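Hydrophilic protein, virA protein (Chromobacterium violaceum, PDB 3BO6) is an SpvC-like effector phosphothreonine lyase, which probably disables host MAP kinases by eliminating phosphate from phosphothreonine. Local coordinates at residues L19-M23 and Y147-H153; V88-Q92 and Q124-V130; Y191-S197 and L209-Y215. All coordinates share one frame; numbering follows the deposited sequence. Where two conformers were deposited one is given.

Contacts 1 and 3 are buried, whereas contact 2 is only partly buried and includes an exposed residue. Contact 1 joins two helices through apolar side chains, with no hydrogen bond between its segments. Contact 3 has an aromatic and leucine centre and adds a salt bridge at its edge. These two contacts touch each other, because Phe-214 of contact 3 packs on Tyr-147 and Leu-152 of contact 1. Contact 2 joins two loops by polar bonds and waters, and its centre is about 33 Å from that of contact 1. Contacts 2 and 3 do not touch, but Arg-127 of one and Arg-192 of the other bind the same sulfate.

Contact 1: L19-M23 and Y147-H153; sequences LHNQM and YSASSLH
Leu-19 and Met-23 both hold CG beside the backbone N and opposite the carbonyl carbon (chi1 -69° in Met-23), which brings their outer atoms to helix 149-168. The Met-23 chain then bends at its thioether (chi3 70°). This bend sets Met-23 CE against the backbone of the facing helix, 3.8 Å from His-153 N. The Met-23 and Leu-152 side chains cross at a slant, with Met-23 SD 3.8 Å from Leu-152 CB. Further back, Met-23 CG rests 3.7 Å from Ala-149 O. That carbonyl is not left without a partner, since it accepts from His-153 N within its own helix.

Leu-19 uses mainly one branch. Leu-19 CD2 lies 3.7 Å from Ala-149 N and 3.9 Å from Ala-149 CB. Leu-19 CD2 also meets Leu-152 CD1 at 4.1 Å, and the two leucines cross at about a right angle. Ala-149 CB points at helix 16-24. It meets the extended chain of Gln-22, with Gln-22 NE2 3.7 Å from Ala-149 CB, while Gln-22 OE1 bonds to Ser-18. His-153 flanks Met-23, and its NE2 is held by Pro-27 O.

Ser-148 is the N-cap of helix 149-168. Ser-148 OG accepts from Ser-151 N at 3.1 Å and also bonds to Asp-141. Leu-152 continues the apolar layer onto Phe-214, Leu-217 and Met-218 of helix 213-219.

No hydrogen bond joins the two segments. This is apolar helix-helix packing with a small alanine at the interface, and the axes of 19-23 and 149-153 cross at -66°. It fits helix 16-24 against the first turn of the long helix 149-168 in this alpha/beta fold.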
loop_
_atom_site.group_PDB
_atom_site.type_symbol
_atom_site.label_atom_id
_atom_site.label_comp_id
_atom_site.label_asym_id
_atom_site.label_seq_id
_atom_site.Cartn_x
_atom_site.Cartn_y
_atom_site.Cartn_z
ATOM N N LEU A 19 -3.100 16.295 -14.006
ATOM C CA LEU A 19 -3.108 14.915 -13.541
ATOM C C LEU A 19 -4.485 14.453 -13.090
ATOM O O LEU A 19 -4.984 13.437 -13.584
ATOM C CB LEU A 19 -2.049 14.698 -12.454
ATOM C CG LEU A 19 -0.598 14.689 -12.949
ATOM C CD1 LEU A 19 0.386 14.771 -11.779
ATOM C CD2 LEU A 19 -0.315 13.457 -13.803
ATOM N N HIS A 20 -5.135 15.174 -12.178
ATOM C CA HIS A 20 -6.419 14.667 -11.704
ATOM C C HIS A 20 -7.510 14.712 -12.778
ATOM O O HIS A 20 -8.373 13.844 -12.829
ATOM C CB HIS A 20 -6.864 15.277 -10.355
ATOM C CG HIS A 20 -7.420 16.669 -10.426
ATOM N ND1 HIS A 20 -8.751 16.931 -10.661
ATOM C CD2 HIS A 20 -6.842 17.867 -10.175
ATOM C CE1 HIS A 20 -8.959 18.239 -10.615
ATOM N NE2 HIS A 20 -7.815 18.829 -10.318
ATOM N N ASN A 21 -7.449 15.694 -13.664
ATOM C CA ASN A 21 -8.410 15.726 -14.754
ATOM C C ASN A 21 -8.187 14.635 -15.808
ATOM O O ASN A 21 -9.160 14.116 -16.372
ATOM C CB ASN A 21 -8.452 17.131 -15.351
ATOM C CG ASN A 21 -9.247 18.087 -14.493
ATOM O OD1 ASN A 21 -10.460 17.954 -14.374
ATOM N ND2 ASN A 21 -8.562 19.051 -13.874
ATOM N N GLN A 22 -6.930 14.282 -16.084
ATOM C CA GLN A 22 -6.658 13.125 -16.944
ATOM C C GLN A 22 -7.183 11.849 -16.289
ATOM O O GLN A 22 -7.839 11.031 -16.944
ATOM C CB GLN A 22 -5.162 12.956 -17.210
ATOM C CG GLN A 22 -4.536 13.993 -18.118
ATOM C CD GLN A 22 -3.053 13.747 -18.299
ATOM O OE1 GLN A 22 -2.219 14.515 -17.819
ATOM N NE2 GLN A 22 -2.713 12.652 -18.970
ATOM N N MET A 23 -6.911 11.673 -14.998
ATOM C CA MET A 23 -7.372 10.480 -14.285
ATOM C C MET A 23 -8.877 10.300 -14.375
ATOM O O MET A 23 -9.365 9.178 -14.573
ATOM C CB MET A 23 -6.957 10.529 -12.810
ATOM C CG MET A 23 -5.456 10.386 -12.571
ATOM S SD MET A 23 -5.016 10.827 -10.879
ATOM C CE MET A 23 -5.757 9.451 -9.992
ATOM N N TYR A 147 5.346 10.410 -11.283
ATOM C CA TYR A 147 4.134 9.619 -11.464
ATOM C C TYR A 147 3.431 9.999 -12.769
ATOM O O TYR A 147 3.179 11.170 -13.024
ATOM C CB TYR A 147 3.149 9.900 -10.323
ATOM C CG TYR A 147 3.501 9.323 -8.971
ATOM C CD1 TYR A 147 3.336 7.974 -8.704
ATOM C CD2 TYR A 147 3.948 10.138 -7.935
ATOM C CE1 TYR A 147 3.638 7.446 -7.460
ATOM C CE2 TYR A 147 4.260 9.616 -6.695
ATOM C CZ TYR A 147 4.097 8.270 -6.463
ATOM O OH TYR A 147 4.403 7.800 -5.194
ATOM N N SER A 148 3.064 9.010 -13.575
ATOM C CA SER A 148 2.201 9.280 -14.721
ATOM C C SER A 148 0.728 9.262 -14.304
ATOM O O SER A 148 0.373 8.635 -13.303
ATOM C CB SER A 148 2.433 8.241 -15.828
ATOM O OG SER A 148 1.933 6.966 -15.456
ATOM N N ALA A 149 -0.132 9.933 -15.072
ATOM C CA ALA A 149 -1.569 9.882 -14.799
ATOM C C ALA A 149 -2.106 8.452 -14.825
ATOM O O ALA A 149 -2.914 8.071 -13.970
ATOM C CB ALA A 149 -2.340 10.760 -15.762
ATOM N N SER A 150 -1.643 7.649 -15.777
ATOM C CA SER A 150 -2.074 6.256 -15.880
ATOM C C SER A 150 -1.733 5.476 -14.613
ATOM O O SER A 150 -2.551 4.724 -14.085
ATOM C CB SER A 150 -1.430 5.573 -17.094
ATOM O OG SER A 150 -2.031 5.999 -18.305
ATOM N N SER A 151 -0.510 5.640 -14.127
ATOM C CA SER A 151 -0.087 4.904 -12.932
ATOM C C SER A 151 -0.850 5.370 -11.674
ATOM O O SER A 151 -1.253 4.557 -10.838
ATOM C CB SER A 151 1.422 5.029 -12.723
ATOM O OG SER A 151 1.866 4.113 -11.732
ATOM N N LEU A 152 -1.032 6.675 -11.529
ATOM C CA LEU A 152 -1.855 7.201 -10.449
ATOM C C LEU A 152 -3.272 6.601 -10.495
ATOM O O LEU A 152 -3.789 6.147 -9.467
ATOM C CB LEU A 152 -1.907 8.733 -10.516
ATOM C CG LEU A 152 -0.565 9.398 -10.186
ATOM C CD1 LEU A 152 -0.531 10.826 -10.719
ATOM C CD2 LEU A 152 -0.279 9.348 -8.680
ATOM N N HIS A 153 -3.888 6.593 -11.679
ATOM C CA HIS A 153 -5.232 6.034 -11.824
ATOM C C HIS A 153 -5.253 4.547 -11.431
ATOM O O HIS A 153 -6.139 4.097 -10.705
ATOM C CB HIS A 153 -5.716 6.220 -13.272
ATOM C CG HIS A 153 -7.032 5.574 -13.555
ATOM N ND1 HIS A 153 -8.225 6.017 -13.009
ATOM C CD2 HIS A 153 -7.353 4.524 -14.346
ATOM C CE1 HIS A 153 -9.211 5.261 -13.452
ATOM N NE2 HIS A 153 -8.710 4.341 -14.260
#

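Contact 2: V88-Q92 and Q124-V130. With SO4 (sulfate ion), chain C.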
loop_
_atom_site.group_PDB
_atom_site.type_symbol
_atom_site.label_atom_id
_atom_site.label_comp_id
_atom_site.label_asym_id
_atom_site.label_seq_id
_atom_site.Cartn_x
_atom_site.Cartn_y
_atom_site.Cartn_z
ATOM N N VAL A 88 -7.192 -4.553 9.288
ATOM C CA VAL A 88 -8.304 -5.458 9.558
ATOM C C VAL A 88 -8.327 -5.833 11.037
ATOM O O VAL A 88 -7.397 -5.508 11.800
ATOM C CB VAL A 88 -8.236 -6.725 8.677
ATOM C CG1 VAL A 88 -8.279 -6.359 7.194
ATOM C CG2 VAL A 88 -6.996 -7.558 9.002
ATOM N N GLN A 89 -9.398 -6.479 11.472
ATOM C CA GLN A 89 -9.451 -6.950 12.851
ATOM C C GLN A 89 -8.261 -7.887 13.122
ATOM O O GLN A 89 -7.938 -8.745 12.298
ATOM C CB GLN A 89 -10.788 -7.644 13.107
ATOM C CG GLN A 89 -11.237 -7.605 14.566
ATOM C CD GLN A 89 -10.549 -8.665 15.384
ATOM O OE1 GLN A 89 -10.297 -9.762 14.892
ATOM N NE2 GLN A 89 -10.231 -8.345 16.637
ATOM N N ARG A 90 -7.619 -7.706 14.277
ATOM C CA ARG A 90 -6.384 -8.416 14.618
ATOM C C ARG A 90 -6.426 -9.927 14.377
ATOM O O ARG A 90 -5.468 -10.497 13.883
ATOM C CB ARG A 90 -6.007 -8.126 16.073
ATOM C CG ARG A 90 -4.710 -8.797 16.556
ATOM C CD ARG A 90 -4.322 -8.341 17.971
ATOM N NE ARG A 90 -5.378 -8.595 18.954
ATOM C CZ ARG A 90 -5.462 -7.978 20.128
ATOM N NH1 ARG A 90 -4.548 -7.075 20.474
ATOM N NH2 ARG A 90 -6.450 -8.268 20.964
ATOM N N GLU A 91 -7.538 -10.568 14.716
ATOM C CA GLU A 91 -7.643 -12.022 14.581
ATOM C C GLU A 91 -7.958 -12.507 13.155
ATOM O O GLU A 91 -8.009 -13.718 12.895
ATOM C CB GLU A 91 -8.681 -12.566 15.579
ATOM C CG GLU A 91 -8.188 -12.627 17.038
ATOM C CD GLU A 91 -8.163 -11.272 17.737
ATOM O OE1 GLU A 91 -9.154 -10.527 17.635
ATOM O OE2 GLU A 91 -7.149 -10.955 18.403
ATOM N N GLN A 92 -8.168 -11.564 12.235
ATOM C CA GLN A 92 -8.584 -11.892 10.867
ATOM C C GLN A 92 -7.480 -11.714 9.806
ATOM O O GLN A 92 -7.749 -11.779 8.613
ATOM C CB GLN A 92 -9.828 -11.073 10.479
ATOM C CG GLN A 92 -11.062 -11.431 11.317
ATOM C CD GLN A 92 -12.272 -10.574 11.014
ATOM O OE1 GLN A 92 -12.254 -9.767 10.096
ATOM N NE2 GLN A 92 -13.325 -10.728 11.812
ATOM N N GLN A 124 1.283 -7.999 20.341
ATOM C CA GLN A 124 -0.138 -8.014 19.986
ATOM C C GLN A 124 -0.838 -6.671 20.154
ATOM O O GLN A 124 -1.950 -6.505 19.665
ATOM C CB GLN A 124 -0.897 -9.089 20.764
ATOM C CG GLN A 124 -0.472 -10.517 20.439
ATOM C CD GLN A 124 -0.863 -10.962 19.030
ATOM O OE1 GLN A 124 -2.043 -10.980 18.677
ATOM N NE2 GLN A 124 0.130 -11.318 18.225
ATOM N N GLN A 125 -0.206 -5.728 20.856
ATOM C CA GLN A 125 -0.786 -4.397 21.037
ATOM C C GLN A 125 -0.141 -3.366 20.126
ATOM O O GLN A 125 -0.486 -2.178 20.191
ATOM C CB GLN A 125 -0.666 -3.911 22.493
ATOM C CG GLN A 125 -1.304 -4.818 23.528
ATOM C CD GLN A 125 -2.718 -5.224 23.165
ATOM O OE1 GLN A 125 -3.102 -6.379 23.340
ATOM N NE2 GLN A 125 -3.500 -4.278 22.653
ATOM N N SER A 126 0.788 -3.803 19.287
ATOM C CA SER A 126 1.471 -2.914 18.348
ATOM C C SER A 126 0.517 -2.231 17.365
ATOM O O SER A 126 -0.525 -2.791 16.989
ATOM C CB SER A 126 2.512 -3.695 17.536
ATOM O OG SER A 126 3.106 -2.863 16.550
ATOM N N ARG A 127 0.900 -1.035 16.926
ATOM C CA ARG A 127 0.159 -0.347 15.875
ATOM C C ARG A 127 0.091 -1.139 14.555
ATOM O O ARG A 127 -0.761 -0.857 13.714
ATOM C CB ARG A 127 0.750 1.056 15.635
ATOM C CG ARG A 127 2.172 1.040 15.082
ATOM C CD ARG A 127 2.684 2.469 14.950
ATOM N NE ARG A 127 2.271 3.163 13.719
ATOM C CZ ARG A 127 2.867 2.993 12.545
ATOM N NH1 ARG A 127 3.857 2.109 12.420
ATOM N NH2 ARG A 127 2.458 3.684 11.493
ATOM N N VAL A 128 0.970 -2.125 14.361
ATOM C CA VAL A 128 0.916 -2.968 13.161
ATOM C C VAL A 128 0.338 -4.360 13.465
ATOM O O VAL A 128 0.357 -5.242 12.615
ATOM C CB VAL A 128 2.276 -3.091 12.425
ATOM C CG1 VAL A 128 2.823 -1.713 12.011
ATOM C CG2 VAL A 128 3.300 -3.870 13.254
ATOM N N ALA A 129 -0.247 -4.506 14.652
ATOM C CA ALA A 129 -0.962 -5.716 15.027
ATOM C C ALA A 129 -2.465 -5.480 15.141
ATOM O O ALA A 129 -3.255 -6.309 14.699
ATOM C CB ALA A 129 -0.415 -6.266 16.343
ATOM N N VAL A 130 -2.865 -4.360 15.752
ATOM C CA VAL A 130 -4.289 -4.052 15.907
ATOM C C VAL A 130 -4.880 -3.434 14.642
ATOM O O VAL A 130 -6.103 -3.333 14.486
ATOM C CB VAL A 130 -4.546 -3.148 17.129
ATOM C CG1 VAL A 130 -4.110 -3.866 18.403
ATOM C CG2 VAL A 130 -3.842 -1.782 16.972
HETATM S S SO4 C . 5.195 2.802 8.873
HETATM O O1 SO4 C . 4.071 3.740 9.066
HETATM O O2 SO4 C . 6.354 3.516 8.358
HETATM O O3 SO4 C . 5.530 2.201 10.151
HETATM O O4 SO4 C . 4.818 1.771 7.904
HETATM O O HOH W 1 -7.924 -5.096 15.621
HETATM O O HOH W 2 -4.769 -12.456 18.284
#
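Arg-90 and Val-130 have the CA atoms nearest each other across the segments, 5.0 Å apart, and one water bridges them by accepting from Arg-90 N and donating to Val-130 O. The Arg-90 side chain carries most of the contact. Arg-90 CG lies 3.4 Å from Ala-129 O. The chain then bends at chi3 (57°), which brings NH1 to Gln-124 and Gln-125. Arg-90 NH1 donates to Gln-124 O at 2.8 Å. The acceptor lies near the guanidinium plane, but the donor stands above the carbonyl plane, 45° out of it. A weak bond runs from Arg-90 NH1 to Gln-125 OE1 at 3.3 Å, with amide and guanidinium nearly perpendicular.

Within segment 88-92, Glu-91 holds the guanidinium at NE. Arg-90 NE donates to Glu-91 OE2 at 3.0 Å in a nearly straight salt bridge (166°). Gln-89 NE2 holds the second carboxylate oxygen, Glu-91 OE1. A second water donates to both Glu-91 OE2 and Gln-124 OE1, tying the loops again.

Ser-126 forms an ST turn with Val-128 N. Beyond it, Arg-127 grips the sulfate with two nitrogens, Arg-127 NH1 to sulfate O3 at 2.8 Å and NH2 to O1 at 2.9 Å.

Gln-133 NE2 bonds to both Val-88 O and Ala-129 O. Segment 88-92 leads from strand 82-86 into helix 93-104, on which Val-88 packs. Segment 124-130 belongs to the connection between the neighbouring strands 113-117 and 134-137.

Contact 3: Y191-S197 and L209-Y215. With SO4 (sulfate ion), chain C.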
loop_
_atom_site.group_PDB
_atom_site.type_symbol
_atom_site.label_atom_id
_atom_site.label_comp_id
_atom_site.label_asym_id
_atom_site.label_seq_id
_atom_site.Cartn_x
_atom_site.Cartn_y
_atom_site.Cartn_z
ATOM N N TYR A 191 -3.169 6.155 4.649
ATOM C CA TYR A 191 -1.982 6.663 3.959
ATOM C C TYR A 191 -1.066 7.505 4.836
ATOM O O TYR A 191 -1.528 8.237 5.712
ATOM C CB TYR A 191 -2.462 7.566 2.823
ATOM C CG TYR A 191 -1.372 8.429 2.191
ATOM C CD1 TYR A 191 -0.522 7.903 1.220
ATOM C CD2 TYR A 191 -1.197 9.761 2.579
ATOM C CE1 TYR A 191 0.460 8.698 0.624
ATOM C CE2 TYR A 191 -0.206 10.548 1.999
ATOM C CZ TYR A 191 0.602 10.015 1.026
ATOM O OH TYR A 191 1.579 10.812 0.440
ATOM N N ARG A 192 0.231 7.419 4.576
ATOM C CA ARG A 192 1.138 8.489 4.998
ATOM C C ARG A 192 2.304 8.598 4.037
ATOM O O ARG A 192 2.542 7.703 3.211
ATOM C CB ARG A 192 1.628 8.354 6.451
ATOM C CG ARG A 192 2.711 7.317 6.662
ATOM C CD ARG A 192 3.122 7.202 8.150
ATOM N NE ARG A 192 4.394 6.482 8.316
ATOM C CZ ARG A 192 5.580 7.077 8.302
ATOM N NH1 ARG A 192 5.659 8.403 8.149
ATOM N NH2 ARG A 192 6.684 6.348 8.448
ATOM N N ASN A 193 3.009 9.723 4.112
ATOM C CA ASN A 193 4.250 9.888 3.368
ATOM C C ASN A 193 5.469 9.891 4.283
ATOM O O ASN A 193 5.557 10.703 5.199
ATOM C CB ASN A 193 4.225 11.168 2.528
ATOM C CG ASN A 193 5.494 11.328 1.720
ATOM O OD1 ASN A 193 6.536 11.697 2.274
ATOM N ND2 ASN A 193 5.444 10.991 0.440
ATOM N N GLU A 194 6.417 8.997 4.021
ATOM C CA GLU A 194 7.582 8.810 4.902
ATOM C C GLU A 194 8.485 10.023 5.012
ATOM O O GLU A 194 9.144 10.206 6.032
ATOM C CB GLU A 194 8.470 7.676 4.382
ATOM C CG GLU A 194 7.895 6.327 4.512
ATOM C CD GLU A 194 8.946 5.241 4.359
ATOM O OE1 GLU A 194 8.548 4.074 4.259
ATOM O OE2 GLU A 194 10.153 5.562 4.318
ATOM N N LEU A 195 8.576 10.817 3.953
ATOM C CA LEU A 195 9.514 11.928 3.939
ATOM C C LEU A 195 9.004 13.085 4.792
ATOM O O LEU A 195 9.793 13.858 5.342
ATOM C CB LEU A 195 9.724 12.427 2.503
ATOM C CG LEU A 195 10.280 11.438 1.475
ATOM C CD1 LEU A 195 10.430 12.066 0.091
ATOM C CD2 LEU A 195 11.611 10.868 1.946
ATOM N N ARG A 196 7.687 13.223 4.879
ATOM C CA ARG A 196 7.082 14.400 5.479
ATOM C C ARG A 196 6.088 14.110 6.606
ATOM O O ARG A 196 5.248 14.944 6.933
ATOM C CB ARG A 196 6.451 15.287 4.390
ATOM C CG ARG A 196 7.487 15.812 3.388
ATOM C CD ARG A 196 6.863 16.617 2.265
ATOM N NE ARG A 196 6.147 15.757 1.333
ATOM C CZ ARG A 196 6.690 15.124 0.299
ATOM N NH1 ARG A 196 7.985 15.270 0.014
ATOM N NH2 ARG A 196 5.919 14.376 -0.492
ATOM N N SER A 197 6.188 12.924 7.200
ATOM C CA SER A 197 5.432 12.590 8.395
ATOM C C SER A 197 6.211 11.515 9.133
ATOM O O SER A 197 7.139 10.934 8.573
ATOM C CB SER A 197 4.021 12.093 8.047
ATOM O OG SER A 197 4.070 10.837 7.391
ATOM N N LEU A 209 -0.683 15.774 5.986
ATOM C CA LEU A 209 -0.855 14.593 5.156
ATOM C C LEU A 209 -2.039 14.711 4.208
ATOM O O LEU A 209 -1.958 14.291 3.056
ATOM C CB LEU A 209 -0.979 13.321 6.004
ATOM C CG LEU A 209 0.317 12.813 6.649
ATOM C CD1 LEU A 209 0.023 11.663 7.616
ATOM C CD2 LEU A 209 1.336 12.374 5.590
ATOM N N ARG A 210 -3.144 15.297 4.677
ATOM C CA ARG A 210 -4.321 15.492 3.803
ATOM C C ARG A 210 -4.003 16.436 2.639
ATOM O O ARG A 210 -4.667 16.400 1.600
ATOM C CB ARG A 210 -5.512 16.046 4.594
ATOM C CG ARG A 210 -6.198 15.053 5.532
ATOM C CD ARG A 210 -7.476 15.667 6.110
ATOM N NE ARG A 210 -7.178 16.678 7.118
ATOM C CZ ARG A 210 -7.211 16.450 8.427
ATOM N NH1 ARG A 210 -6.920 17.421 9.284
ATOM N NH2 ARG A 210 -7.547 15.250 8.876
ATOM N N GLU A 211 -2.989 17.274 2.822
ATOM C CA GLU A 211 -2.530 18.179 1.771
ATOM C C GLU A 211 -1.478 17.594 0.820
ATOM O O GLU A 211 -1.110 18.240 -0.155
ATOM C CB GLU A 211 -2.062 19.517 2.368
ATOM C CG GLU A 211 -3.200 20.245 3.085
ATOM C CD GLU A 211 -2.812 21.597 3.647
ATOM O OE1 GLU A 211 -1.668 22.046 3.441
ATOM O OE2 GLU A 211 -3.680 22.202 4.300
ATOM N N GLU A 212 -0.984 16.385 1.089
ATOM C CA GLU A 212 -0.040 15.758 0.169
ATOM C C GLU A 212 -0.669 15.604 -1.202
ATOM O O GLU A 212 -1.729 15.003 -1.332
ATOM C CB GLU A 212 0.345 14.365 0.677
ATOM C CG GLU A 212 1.341 14.378 1.839
ATOM C CD GLU A 212 2.777 14.663 1.394
ATOM O OE1 GLU A 212 3.115 14.431 0.211
ATOM O OE2 GLU A 212 3.584 15.088 2.255
ATOM N N PRO A 213 -0.011 16.113 -2.245
ATOM C CA PRO A 213 -0.591 15.979 -3.585
ATOM C C PRO A 213 -0.920 14.515 -3.934
ATOM O O PRO A 213 -1.997 14.256 -4.457
ATOM C CB PRO A 213 0.508 16.574 -4.479
ATOM C CG PRO A 213 1.099 17.671 -3.616
ATOM C CD PRO A 213 1.131 17.049 -2.216
ATOM N N PHE A 214 -0.041 13.576 -3.604
ATOM C CA PHE A 214 -0.331 12.183 -3.912
ATOM C C PHE A 214 -1.615 11.719 -3.234
ATOM O O PHE A 214 -2.448 11.045 -3.861
ATOM C CB PHE A 214 0.850 11.263 -3.532
ATOM C CG PHE A 214 0.556 9.784 -3.749
ATOM C CD1 PHE A 214 0.796 9.197 -4.979
ATOM C CD2 PHE A 214 0.001 9.012 -2.740
ATOM C CE1 PHE A 214 0.513 7.852 -5.190
ATOM C CE2 PHE A 214 -0.283 7.675 -2.948
ATOM C CZ PHE A 214 -0.030 7.103 -4.179
ATOM N N TYR A 215 -1.780 12.066 -1.966
ATOM C CA TYR A 215 -2.981 11.685 -1.233
ATOM C C TYR A 215 -4.226 12.296 -1.869
ATOM O O TYR A 215 -5.242 11.625 -2.039
ATOM C CB TYR A 215 -2.887 12.128 0.228
ATOM C CG TYR A 215 -4.150 11.826 1.008
ATOM C CD1 TYR A 215 -4.450 10.528 1.382
ATOM C CD2 TYR A 215 -5.047 12.833 1.360
ATOM C CE1 TYR A 215 -5.597 10.231 2.097
ATOM C CE2 TYR A 215 -6.210 12.535 2.071
ATOM C CZ TYR A 215 -6.463 11.229 2.450
ATOM O OH TYR A 215 -7.603 10.908 3.152
HETATM S S SO4 C . 5.195 2.802 8.873
HETATM O O1 SO4 C . 4.071 3.740 9.066
HETATM O O2 SO4 C . 6.354 3.516 8.358
HETATM O O3 SO4 C . 5.530 2.201 10.151
HETATM O O4 SO4 C . 4.818 1.771 7.904
HETATM O O HOH W 3 3.024 15.801 4.781
#
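Tyr-191 forms the apolar centre with Phe-214 and Tyr-215. With CG anti to N (chi1 167°), its ring reaches the start of helix 213-219. Tyr-191 CE1 lies 3.4 Å from Phe-214 CD2, and Tyr-191 CD2 lies 3.6 Å from Tyr-215 CD1. Each of the two rings is tilted 28° from that of Tyr-191 and slid aside, so overlap is slight. Tyr-215 CA lies over one face of the Tyr-191 ring. The Tyr-191 hydroxyl bonds to Asp-82.

Leu-209 fills the next layer. Leu-209 CD1 touches Arg-192 CB, and Leu-209 CD2 sits 3.5 Å from Asn-193 N and 3.6 Å from Ser-197 OG. Asn-193 N is buried here without a hydrogen-bond partner.

Glu-212 begins the polar edge. It is also the N-cap of helix 213-219. Its carboxylate stacks parallel to the Asn-193 amide and is gripped side-on by Arg-196. Arg-196 NE bonds to Glu-212 OE2 at 2.8 Å, and Arg-196 NH2 bonds to Glu-212 OE1 at 2.9 Å. Both bonds use syn lone pairs, and the two groups are nearly coplanar. A water joins Glu-212 OE2 to Arg-196 O. Asn-193 OD1 accepts from Leu-195 N in an Asx turn, which shapes the chain leading to Arg-196.

Arg-192 turns away from the helices. Its NH1 donates to Ser-197 OG, while Arg-192 NE bonds to sulfate O1 at 2.9 Å and Arg-192 NH2 to sulfate O2 at 2.9 Å. Lys-83, His-85, Arg-127 and Arg-199 complete this basic anion site. The sulfate, probably from the crystallisation liquor, may mark where a phosphate binds in a phosphothreonine lyase.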